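Local coordinates for solute-binding periplasmic protein of iron/siderophore ABC transporter (Yersinia pestis, PDB 6B2Y) that probably binds chelated iron in the periplasm and delivers it to an ABC transporter for import into the cell, at residues Ile81-Lys90 against Ile106-Thr116; Tyr96-Pro104 against Phe371-Thr379. One frame throughout, in Å; residues are numbered along the deposited sequence.

Interaction 1: residues Ile81-Lys90 against Ile106-Thr116; sequences IVGWQGDFRK and IDQIPLIGNTT
Trp84, on strand 81-85, lies against Ile109, Ile106 and Leu111 where strand 111-112 adds a parallel edge to the sheet of one lobe of this periplasmic binding protein. The indole is the large bump, and residues 106-111 border it on one face and along its rim: Ile109 CG2 sits over the five-membered ring, 3.8 Å from its centroid and 7° off the normal, while Ile106 and Leu111 CD1 fill in at the edge. Phe88 CD2 lies over the opposite face, toward its rim. Trp84 and Leu111 leave the same face of the sheet; chi1 of 49° puts CG between the backbone N and the carbonyl carbon and turns the indole toward Ile109 and Ile106. Beneath it the backbones join through Trp84 N to Pro110 O at 3.0 Å and Ile112 N to Trp84 O at 3.1 Å. From the helix beyond strand 81-85, Arg89 lays one guanidinium face on Leu111 CD2, which sits over its centre, and its NH2 bonds Ser119 OG. Gly86, lacking a side chain, lets Thr115 and Thr116 come close. Gln85 and Asp87 bond each other twice, tying the turn at the helix start. At the far end Lys90 NZ reaches Thr115 O at 3.0 Å, nearly in line with the carbonyl bond.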
loop_
_atom_site.group_PDB
_atom_site.type_symbol
_atom_site.label_atom_id
_atom_site.label_comp_id
_atom_site.label_asym_id
_atom_site.label_seq_id
_atom_site.Cartn_x
_atom_site.Cartn_y
_atom_site.Cartn_z
ATOM N N ILE A 81 -7.798 0.958 -18.719
ATOM C CA ILE A 81 -6.356 1.146 -18.575
ATOM C C ILE A 81 -5.702 0.997 -19.943
ATOM O O ILE A 81 -5.647 -0.107 -20.486
ATOM C CB ILE A 81 -5.745 0.148 -17.587
ATOM C CG1 ILE A 81 -6.519 0.153 -16.274
ATOM C CG2 ILE A 81 -4.281 0.485 -17.375
ATOM C CD1 ILE A 81 -6.662 1.514 -15.670
ATOM N N VAL A 82 -5.161 2.094 -20.483
ATOM C CA VAL A 82 -4.495 2.033 -21.786
ATOM C C VAL A 82 -2.978 2.047 -21.674
ATOM O O VAL A 82 -2.284 2.040 -22.704
ATOM C CB VAL A 82 -4.975 3.170 -22.709
ATOM C CG1 VAL A 82 -6.481 3.071 -22.896
ATOM C CG2 VAL A 82 -4.575 4.516 -22.148
ATOM N N GLY A 83 -2.439 2.052 -20.457
ATOM C CA GLY A 83 -1.005 2.004 -20.246
ATOM C C GLY A 83 -0.688 2.139 -18.774
ATOM O O GLY A 83 -1.415 2.829 -18.051
ATOM N N TRP A 84 0.375 1.495 -18.303
ATOM C CA TRP A 84 0.735 1.699 -16.910
ATOM C C TRP A 84 2.238 1.579 -16.734
ATOM O O TRP A 84 2.914 0.829 -17.445
ATOM C CB TRP A 84 0.022 0.727 -15.953
ATOM C CG TRP A 84 0.038 -0.751 -16.292
ATOM C CD1 TRP A 84 0.938 -1.427 -17.093
ATOM C CD2 TRP A 84 -0.897 -1.745 -15.824
ATOM N NE1 TRP A 84 0.614 -2.759 -17.137
ATOM C CE2 TRP A 84 -0.506 -2.982 -16.377
ATOM C CE3 TRP A 84 -2.030 -1.704 -14.990
ATOM C CZ2 TRP A 84 -1.206 -4.170 -16.125
ATOM C CZ3 TRP A 84 -2.724 -2.884 -14.745
ATOM C CH2 TRP A 84 -2.313 -4.098 -15.317
ATOM N N GLN A 85 2.741 2.345 -15.772
ATOM C CA GLN A 85 4.117 2.222 -15.325
ATOM C C GLN A 85 4.371 0.811 -14.790
ATOM O O GLN A 85 3.458 0.118 -14.340
ATOM C CB GLN A 85 4.384 3.286 -14.261
ATOM C CG GLN A 85 5.825 3.477 -13.866
ATOM C CD GLN A 85 6.180 2.606 -12.694
ATOM O OE1 GLN A 85 5.290 2.048 -12.031
ATOM N NE2 GLN A 85 7.475 2.447 -12.444
ATOM N N GLY A 86 5.635 0.384 -14.842
ATOM C CA GLY A 86 5.958 -1.029 -14.683
ATOM C C GLY A 86 5.865 -1.582 -13.273
ATOM O O GLY A 86 6.035 -2.796 -13.105
ATOM N N ASP A 87 5.596 -0.750 -12.262
ATOM C CA ASP A 87 5.671 -1.232 -10.883
ATOM C C ASP A 87 4.661 -2.336 -10.578
ATOM O O ASP A 87 4.908 -3.174 -9.706
ATOM C CB ASP A 87 5.449 -0.085 -9.896
ATOM C CG ASP A 87 6.669 0.802 -9.727
ATOM O OD1 ASP A 87 7.725 0.523 -10.341
ATOM O OD2 ASP A 87 6.558 1.793 -8.978
ATOM N N PHE A 88 3.489 -2.319 -11.210
ATOM C CA PHE A 88 2.500 -3.328 -10.856
ATOM C C PHE A 88 2.950 -4.711 -11.317
ATOM O O PHE A 88 2.983 -5.667 -10.529
ATOM C CB PHE A 88 1.137 -2.979 -11.454
ATOM C CG PHE A 88 0.071 -4.008 -11.172
ATOM C CD1 PHE A 88 -0.255 -4.351 -9.869
ATOM C CD2 PHE A 88 -0.622 -4.615 -12.219
ATOM C CE1 PHE A 88 -1.234 -5.292 -9.600
ATOM C CE2 PHE A 88 -1.595 -5.557 -11.962
ATOM C CZ PHE A 88 -1.906 -5.899 -10.655
ATOM N N ARG A 89 3.316 -4.839 -12.589
ATOM C CA ARG A 89 3.732 -6.159 -13.073
ATOM C C ARG A 89 5.058 -6.596 -12.454
ATOM O O ARG A 89 5.236 -7.773 -12.113
ATOM C CB ARG A 89 3.845 -6.166 -14.593
ATOM C CG ARG A 89 4.090 -7.572 -15.148
ATOM C CD ARG A 89 4.357 -7.532 -16.633
ATOM N NE ARG A 89 5.737 -7.188 -16.950
ATOM C CZ ARG A 89 6.132 -6.687 -18.117
ATOM N NH1 ARG A 89 5.239 -6.448 -19.078
ATOM N NH2 ARG A 89 7.413 -6.410 -18.324
ATOM N N LYS A 90 5.997 -5.665 -12.306
ATOM C CA LYS A 90 7.357 -6.022 -11.916
ATOM C C LYS A 90 7.520 -6.166 -10.406
ATOM O O LYS A 90 8.253 -7.052 -9.938
ATOM C CB LYS A 90 8.330 -4.978 -12.450
ATOM C CG LYS A 90 9.769 -5.439 -12.352
ATOM C CD LYS A 90 10.707 -4.291 -12.010
ATOM C CE LYS A 90 12.144 -4.793 -11.899
ATOM N NZ LYS A 90 12.927 -4.556 -13.139
ATOM N N ILE A 106 -4.769 -8.613 -20.000
ATOM C CA ILE A 106 -3.842 -7.803 -19.212
ATOM C C ILE A 106 -2.492 -7.685 -19.906
ATOM O O ILE A 106 -1.823 -6.649 -19.796
ATOM C CB ILE A 106 -3.707 -8.377 -17.784
ATOM C CG1 ILE A 106 -3.055 -7.347 -16.856
ATOM C CG2 ILE A 106 -2.947 -9.715 -17.787
ATOM C CD1 ILE A 106 -2.950 -7.796 -15.431
ATOM N N ASP A 107 -2.085 -8.713 -20.669
ATOM C CA ASP A 107 -0.787 -8.676 -21.333
ATOM C C ASP A 107 -0.745 -7.680 -22.481
ATOM O O ASP A 107 0.347 -7.343 -22.951
ATOM C CB ASP A 107 -0.403 -10.069 -21.847
ATOM C CG ASP A 107 0.310 -10.913 -20.793
ATOM O OD1 ASP A 107 0.599 -12.092 -21.092
ATOM O OD2 ASP A 107 0.587 -10.413 -19.670
ATOM N N GLN A 108 -1.896 -7.200 -22.940
ATOM C CA GLN A 108 -1.945 -6.217 -24.009
ATOM C C GLN A 108 -1.795 -4.787 -23.511
ATOM O O GLN A 108 -1.640 -3.876 -24.328
ATOM C CB GLN A 108 -3.255 -6.363 -24.784
ATOM C CG GLN A 108 -3.453 -7.745 -25.397
ATOM C CD GLN A 108 -2.280 -8.178 -26.253
ATOM O OE1 GLN A 108 -1.973 -7.546 -27.266
ATOM N NE2 GLN A 108 -1.606 -9.257 -25.845
ATOM N N ILE A 109 -1.819 -4.557 -22.203
ATOM C CA ILE A 109 -1.669 -3.193 -21.706
ATOM C C ILE A 109 -0.199 -2.806 -21.822
ATOM O O ILE A 109 0.667 -3.503 -21.266
ATOM C CB ILE A 109 -2.183 -3.060 -20.262
ATOM C CG1 ILE A 109 -3.660 -3.480 -20.202
ATOM C CG2 ILE A 109 -1.980 -1.633 -19.762
ATOM C CD1 ILE A 109 -4.288 -3.448 -18.821
ATOM N N PRO A 110 0.126 -1.737 -22.545
ATOM C CA PRO A 110 1.533 -1.353 -22.714
ATOM C C PRO A 110 2.135 -0.813 -21.427
ATOM O O PRO A 110 1.457 -0.185 -20.607
ATOM C CB PRO A 110 1.485 -0.258 -23.787
ATOM C CG PRO A 110 0.099 -0.312 -24.374
ATOM C CD PRO A 110 -0.791 -0.908 -23.343
ATOM N N LEU A 111 3.434 -1.056 -21.264
ATOM C CA LEU A 111 4.178 -0.574 -20.109
ATOM C C LEU A 111 4.947 0.679 -20.488
ATOM O O LEU A 111 5.482 0.777 -21.592
ATOM C CB LEU A 111 5.148 -1.633 -19.585
ATOM C CG LEU A 111 4.563 -2.548 -18.516
ATOM C CD1 LEU A 111 3.679 -3.621 -19.163
ATOM C CD2 LEU A 111 5.673 -3.176 -17.705
ATOM N N ILE A 112 4.987 1.639 -19.568
ATOM C CA ILE A 112 5.674 2.907 -19.764
ATOM C C ILE A 112 6.632 3.121 -18.597
ATOM O O ILE A 112 6.391 2.646 -17.482
ATOM C CB ILE A 112 4.663 4.072 -19.870
ATOM C CG1 ILE A 112 4.042 4.353 -18.502
ATOM C CG2 ILE A 112 3.562 3.739 -20.858
ATOM C CD1 ILE A 112 2.830 5.244 -18.538
ATOM N N GLY A 113 7.745 3.808 -18.858
ATOM C CA GLY A 113 8.598 4.301 -17.786
ATOM C C GLY A 113 9.978 3.686 -17.673
ATOM O O GLY A 113 10.763 4.139 -16.824
ATOM N N ASN A 114 10.290 2.646 -18.456
ATOM C CA ASN A 114 11.658 2.126 -18.626
ATOM C C ASN A 114 12.185 1.411 -17.378
ATOM O O ASN A 114 13.363 1.523 -17.043
ATOM C CB ASN A 114 12.629 3.237 -19.053
ATOM C CG ASN A 114 13.894 2.696 -19.706
ATOM O OD1 ASN A 114 13.846 1.769 -20.519
ATOM N ND2 ASN A 114 15.038 3.276 -19.347
ATOM N N THR A 115 11.324 0.657 -16.690
ATOM C CA THR A 115 11.769 -0.150 -15.555
ATOM C C THR A 115 11.593 -1.642 -15.806
ATOM O O THR A 115 11.795 -2.443 -14.885
ATOM C CB THR A 115 11.039 0.250 -14.267
ATOM O OG1 THR A 115 9.664 -0.155 -14.335
ATOM C CG2 THR A 115 11.115 1.754 -14.057
ATOM N N THR A 116 11.216 -2.035 -17.018
ATOM C CA THR A 116 11.082 -3.450 -17.362
ATOM C C THR A 116 11.746 -3.739 -18.702
ATOM O O THR A 116 12.128 -2.816 -19.423
ATOM C CB THR A 116 9.608 -3.887 -17.424
ATOM O OG1 THR A 116 8.942 -3.179 -18.479
ATOM C CG2 THR A 116 8.909 -3.600 -16.100
HETATM O O HOH W 1 0.490 -5.204 -19.109
HETATM O O HOH W 2 9.481 4.691 -14.163
HETATM O O HOH W 3 7.789 1.346 -15.581
HETATM O O HOH W 4 9.236 -1.080 -11.385
#

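Interaction 2: residues Tyr96-Pro104 against Phe371-Thr379; sequences YAIYKAKFP and FLAVEPSGT. With NA (sodium ion), chain C.
The Tyr99 ring takes Val374 CG1 over the centre of one face, a CH-pi contact 4.0 Å from the centroid and 10° off the normal, and has a sodium ion at its edge, in the ring plane. Phe66 meets the same ring edge-to-face. Phe103 is used differently: its rim, not its face, meets Ala373 CB, with CZ 3.9 Å from that methyl. Val374, in the loop after helix 360-371, carries most of the apolar packing. Its CG1 lies on the tyrosine, CG2 reaches toward the phenol end, and CB is touched from the helix 93-102 side by Ile98 CG2. With CG anti to the carbonyl carbon (chi1 -85°), the Tyr99 ring ends nearer the loop than its CB does, which brings its face against Val374. Farther along, Ile98 CD1 packs on Ser377 OG, whose hydrogen bond goes to Ala295 O, and Lys102 stretches out to lay CE 3.2 Å from Ala373 O.

No direct hydrogen bond joins the two segments; the polar link is a water that donates to Tyr99 OH at 2.9 Å and accepts from Ala373 N at 2.7 Å. The same hydroxyl binds the sodium at 2.6 Å, and a second water lies 2.9 Å from the ion. Apolar packing therefore makes most of this contact, while a single phenol oxygen gathers its metal and water chemistry, and the cation would probably polarise the O-H.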
loop_
_atom_site.group_PDB
_atom_site.type_symbol
_atom_site.label_atom_id
_atom_site.label_comp_id
_atom_site.label_asym_id
_atom_site.label_seq_id
_atom_site.Cartn_x
_atom_site.Cartn_y
_atom_site.Cartn_z
ATOM N N TYR A 96 -0.568 -9.481 -10.184
ATOM C CA TYR A 96 -0.682 -9.495 -11.638
ATOM C C TYR A 96 -1.107 -10.878 -12.135
ATOM O O TYR A 96 -1.965 -10.993 -13.022
ATOM C CB TYR A 96 0.650 -9.074 -12.257
ATOM C CG TYR A 96 0.641 -8.940 -13.770
ATOM C CD1 TYR A 96 0.755 -10.071 -14.586
ATOM C CD2 TYR A 96 0.544 -7.696 -14.382
ATOM C CE1 TYR A 96 0.761 -9.962 -15.952
ATOM C CE2 TYR A 96 0.548 -7.577 -15.765
ATOM C CZ TYR A 96 0.649 -8.730 -16.544
ATOM O OH TYR A 96 0.653 -8.654 -17.919
ATOM N N ALA A 97 -0.539 -11.934 -11.541
ATOM C CA ALA A 97 -0.857 -13.308 -11.942
ATOM C C ALA A 97 -2.331 -13.631 -11.724
ATOM O O ALA A 97 -2.968 -14.273 -12.571
ATOM C CB ALA A 97 0.023 -14.287 -11.166
ATOM N N ILE A 98 -2.888 -13.202 -10.588
ATOM C CA ILE A 98 -4.277 -13.517 -10.283
ATOM C C ILE A 98 -5.203 -12.824 -11.268
ATOM O O ILE A 98 -6.200 -13.407 -11.714
ATOM C CB ILE A 98 -4.606 -13.134 -8.830
ATOM C CG1 ILE A 98 -3.717 -13.921 -7.866
ATOM C CG2 ILE A 98 -6.102 -13.350 -8.544
ATOM C CD1 ILE A 98 -4.056 -15.402 -7.778
ATOM N N TYR A 99 -4.892 -11.570 -11.624
ATOM C CA TYR A 99 -5.670 -10.855 -12.633
ATOM C C TYR A 99 -5.503 -11.481 -14.016
ATOM O O TYR A 99 -6.470 -11.582 -14.779
ATOM C CB TYR A 99 -5.266 -9.385 -12.663
ATOM C CG TYR A 99 -6.010 -8.572 -11.620
ATOM C CD1 TYR A 99 -5.536 -8.464 -10.320
ATOM C CD2 TYR A 99 -7.209 -7.961 -11.933
ATOM C CE1 TYR A 99 -6.236 -7.724 -9.365
ATOM C CE2 TYR A 99 -7.917 -7.227 -10.993
ATOM C CZ TYR A 99 -7.425 -7.113 -9.714
ATOM O OH TYR A 99 -8.146 -6.387 -8.781
ATOM N N LYS A 100 -4.281 -11.888 -14.358
ATOM C CA LYS A 100 -4.038 -12.486 -15.673
ATOM C C LYS A 100 -4.870 -13.749 -15.866
ATOM O O LYS A 100 -5.397 -13.996 -16.960
ATOM C CB LYS A 100 -2.548 -12.796 -15.829
ATOM C CG LYS A 100 -2.174 -13.433 -17.168
ATOM C CD LYS A 100 -0.663 -13.549 -17.316
ATOM C CE LYS A 100 -0.293 -14.062 -18.708
ATOM N NZ LYS A 100 1.139 -14.462 -18.792
ATOM N N ALA A 101 -5.009 -14.550 -14.807
ATOM C CA ALA A 101 -5.770 -15.792 -14.898
ATOM C C ALA A 101 -7.212 -15.526 -15.299
ATOM O O ALA A 101 -7.789 -16.259 -16.109
ATOM C CB ALA A 101 -5.708 -16.531 -13.565
ATOM N N LYS A 102 -7.800 -14.458 -14.768
ATOM C CA LYS A 102 -9.179 -14.097 -15.061
ATOM C C LYS A 102 -9.317 -13.169 -16.259
ATOM O O LYS A 102 -10.354 -13.187 -16.930
ATOM C CB LYS A 102 -9.800 -13.433 -13.830
ATOM C CG LYS A 102 -11.312 -13.324 -13.861
ATOM C CD LYS A 102 -11.845 -13.242 -12.448
ATOM C CE LYS A 102 -13.346 -13.404 -12.427
ATOM N NZ LYS A 102 -13.951 -12.671 -13.565
ATOM N N PHE A 103 -8.296 -12.365 -16.551
ATOM C CA PHE A 103 -8.353 -11.345 -17.596
ATOM C C PHE A 103 -7.097 -11.460 -18.449
ATOM O O PHE A 103 -6.113 -10.742 -18.230
ATOM C CB PHE A 103 -8.481 -9.942 -16.998
ATOM C CG PHE A 103 -9.703 -9.755 -16.152
ATOM C CD1 PHE A 103 -10.892 -9.321 -16.722
ATOM C CD2 PHE A 103 -9.662 -9.998 -14.784
ATOM C CE1 PHE A 103 -12.026 -9.152 -15.949
ATOM C CE2 PHE A 103 -10.792 -9.823 -13.998
ATOM C CZ PHE A 103 -11.979 -9.403 -14.582
ATOM N N PRO A 104 -7.099 -12.348 -19.444
ATOM C CA PRO A 104 -5.876 -12.566 -20.231
ATOM C C PRO A 104 -5.420 -11.350 -21.006
ATOM O O PRO A 104 -4.228 -11.244 -21.314
ATOM C CB PRO A 104 -6.262 -13.715 -21.173
ATOM C CG PRO A 104 -7.446 -14.365 -20.531
ATOM C CD PRO A 104 -8.182 -13.270 -19.826
ATOM N N PHE A 371 -16.128 -4.753 -4.011
ATOM C CA PHE A 371 -15.489 -3.800 -4.911
ATOM C C PHE A 371 -14.673 -4.412 -6.043
ATOM O O PHE A 371 -14.432 -3.719 -7.037
ATOM C CB PHE A 371 -14.585 -2.845 -4.108
ATOM C CG PHE A 371 -15.318 -2.101 -3.036
ATOM C CD1 PHE A 371 -16.155 -1.051 -3.365
ATOM C CD2 PHE A 371 -15.198 -2.467 -1.712
ATOM C CE1 PHE A 371 -16.856 -0.365 -2.376
ATOM C CE2 PHE A 371 -15.898 -1.790 -0.724
ATOM C CZ PHE A 371 -16.735 -0.752 -1.062
ATOM N N LEU A 372 -14.264 -5.669 -5.947
ATOM C CA LEU A 372 -13.294 -6.211 -6.888
ATOM C C LEU A 372 -13.898 -7.339 -7.729
ATOM O O LEU A 372 -14.992 -7.844 -7.455
ATOM C CB LEU A 372 -12.050 -6.699 -6.138
ATOM C CG LEU A 372 -11.349 -5.602 -5.323
ATOM C CD1 LEU A 372 -10.124 -6.206 -4.667
ATOM C CD2 LEU A 372 -10.965 -4.417 -6.209
ATOM N N ALA A 373 -13.149 -7.733 -8.764
ATOM C CA ALA A 373 -13.561 -8.767 -9.708
ATOM C C ALA A 373 -12.763 -10.059 -9.574
ATOM O O ALA A 373 -12.952 -10.977 -10.383
ATOM C CB ALA A 373 -13.440 -8.241 -11.143
ATOM N N VAL A 374 -11.868 -10.148 -8.595
ATOM C CA VAL A 374 -11.089 -11.350 -8.334
ATOM C C VAL A 374 -11.394 -11.832 -6.924
ATOM O O VAL A 374 -11.876 -11.085 -6.068
ATOM C CB VAL A 374 -9.565 -11.123 -8.514
ATOM C CG1 VAL A 374 -9.236 -10.856 -9.958
ATOM C CG2 VAL A 374 -9.082 -9.962 -7.655
ATOM N N GLU A 375 -11.102 -13.108 -6.689
ATOM C CA GLU A 375 -11.243 -13.672 -5.360
ATOM C C GLU A 375 -10.015 -13.355 -4.514
ATOM O O GLU A 375 -8.888 -13.322 -5.024
ATOM C CB GLU A 375 -11.418 -15.191 -5.432
ATOM C CG GLU A 375 -12.635 -15.698 -4.683
ATOM C CD GLU A 375 -13.898 -14.982 -5.110
ATOM O OE1 GLU A 375 -14.588 -14.414 -4.240
ATOM O OE2 GLU A 375 -14.200 -14.979 -6.321
ATOM N N PRO A 376 -10.203 -13.135 -3.214
ATOM C CA PRO A 376 -9.047 -13.020 -2.326
ATOM C C PRO A 376 -8.263 -14.323 -2.304
ATOM O O PRO A 376 -8.816 -15.420 -2.428
ATOM C CB PRO A 376 -9.667 -12.712 -0.957
ATOM C CG PRO A 376 -11.093 -13.105 -1.065
ATOM C CD PRO A 376 -11.477 -12.935 -2.505
ATOM N N SER A 377 -6.951 -14.194 -2.172
ATOM C CA SER A 377 -6.084 -15.355 -2.083
ATOM C C SER A 377 -4.794 -14.930 -1.416
ATOM O O SER A 377 -4.485 -13.741 -1.333
ATOM C CB SER A 377 -5.803 -15.959 -3.462
ATOM O OG SER A 377 -5.223 -14.989 -4.315
ATOM N N GLY A 378 -4.048 -15.915 -0.939
ATOM C CA GLY A 378 -2.718 -15.651 -0.428
ATOM C C GLY A 378 -2.688 -15.157 1.009
ATOM O O GLY A 378 -3.642 -15.293 1.782
ATOM N N THR A 379 -1.550 -14.564 1.356
ATOM C CA THR A 379 -1.211 -14.229 2.735
ATOM C C THR A 379 -0.611 -12.830 2.764
ATOM O O THR A 379 0.440 -12.593 2.163
ATOM C CB THR A 379 -0.219 -15.246 3.304
ATOM O OG1 THR A 379 -0.773 -16.566 3.194
ATOM C CG2 THR A 379 0.120 -14.930 4.757
HETATM NA NA NA C . -6.698 -6.025 -6.685
HETATM O O HOH W 5 -10.987 -6.259 -9.422
HETATM O O HOH W 6 -5.656 -8.341 -5.312
#

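In the fold
Interactions 1 and 2 have centres about 17 Å apart and interleave along the chain: strand 81-85 and helix 87-91 come first, helix 93-102 next, then strand 111-112, and the loop 371-379 only some 255 residues later. Helix 93-102 is thus part of the crossover between the two parallel strands of interaction 1, and also the surface on which interaction 2 is built. They touch directly where Tyr96 OH meets Asp107 OD2 and where Tyr96 packs on Ile106 and Arg89. Interaction 1 is local, finishing the edge of one lobe's sheet, whereas interaction 2 brings the loop between helix 360-371 and strand 381-383, a strand of the other sheet, against that lobe.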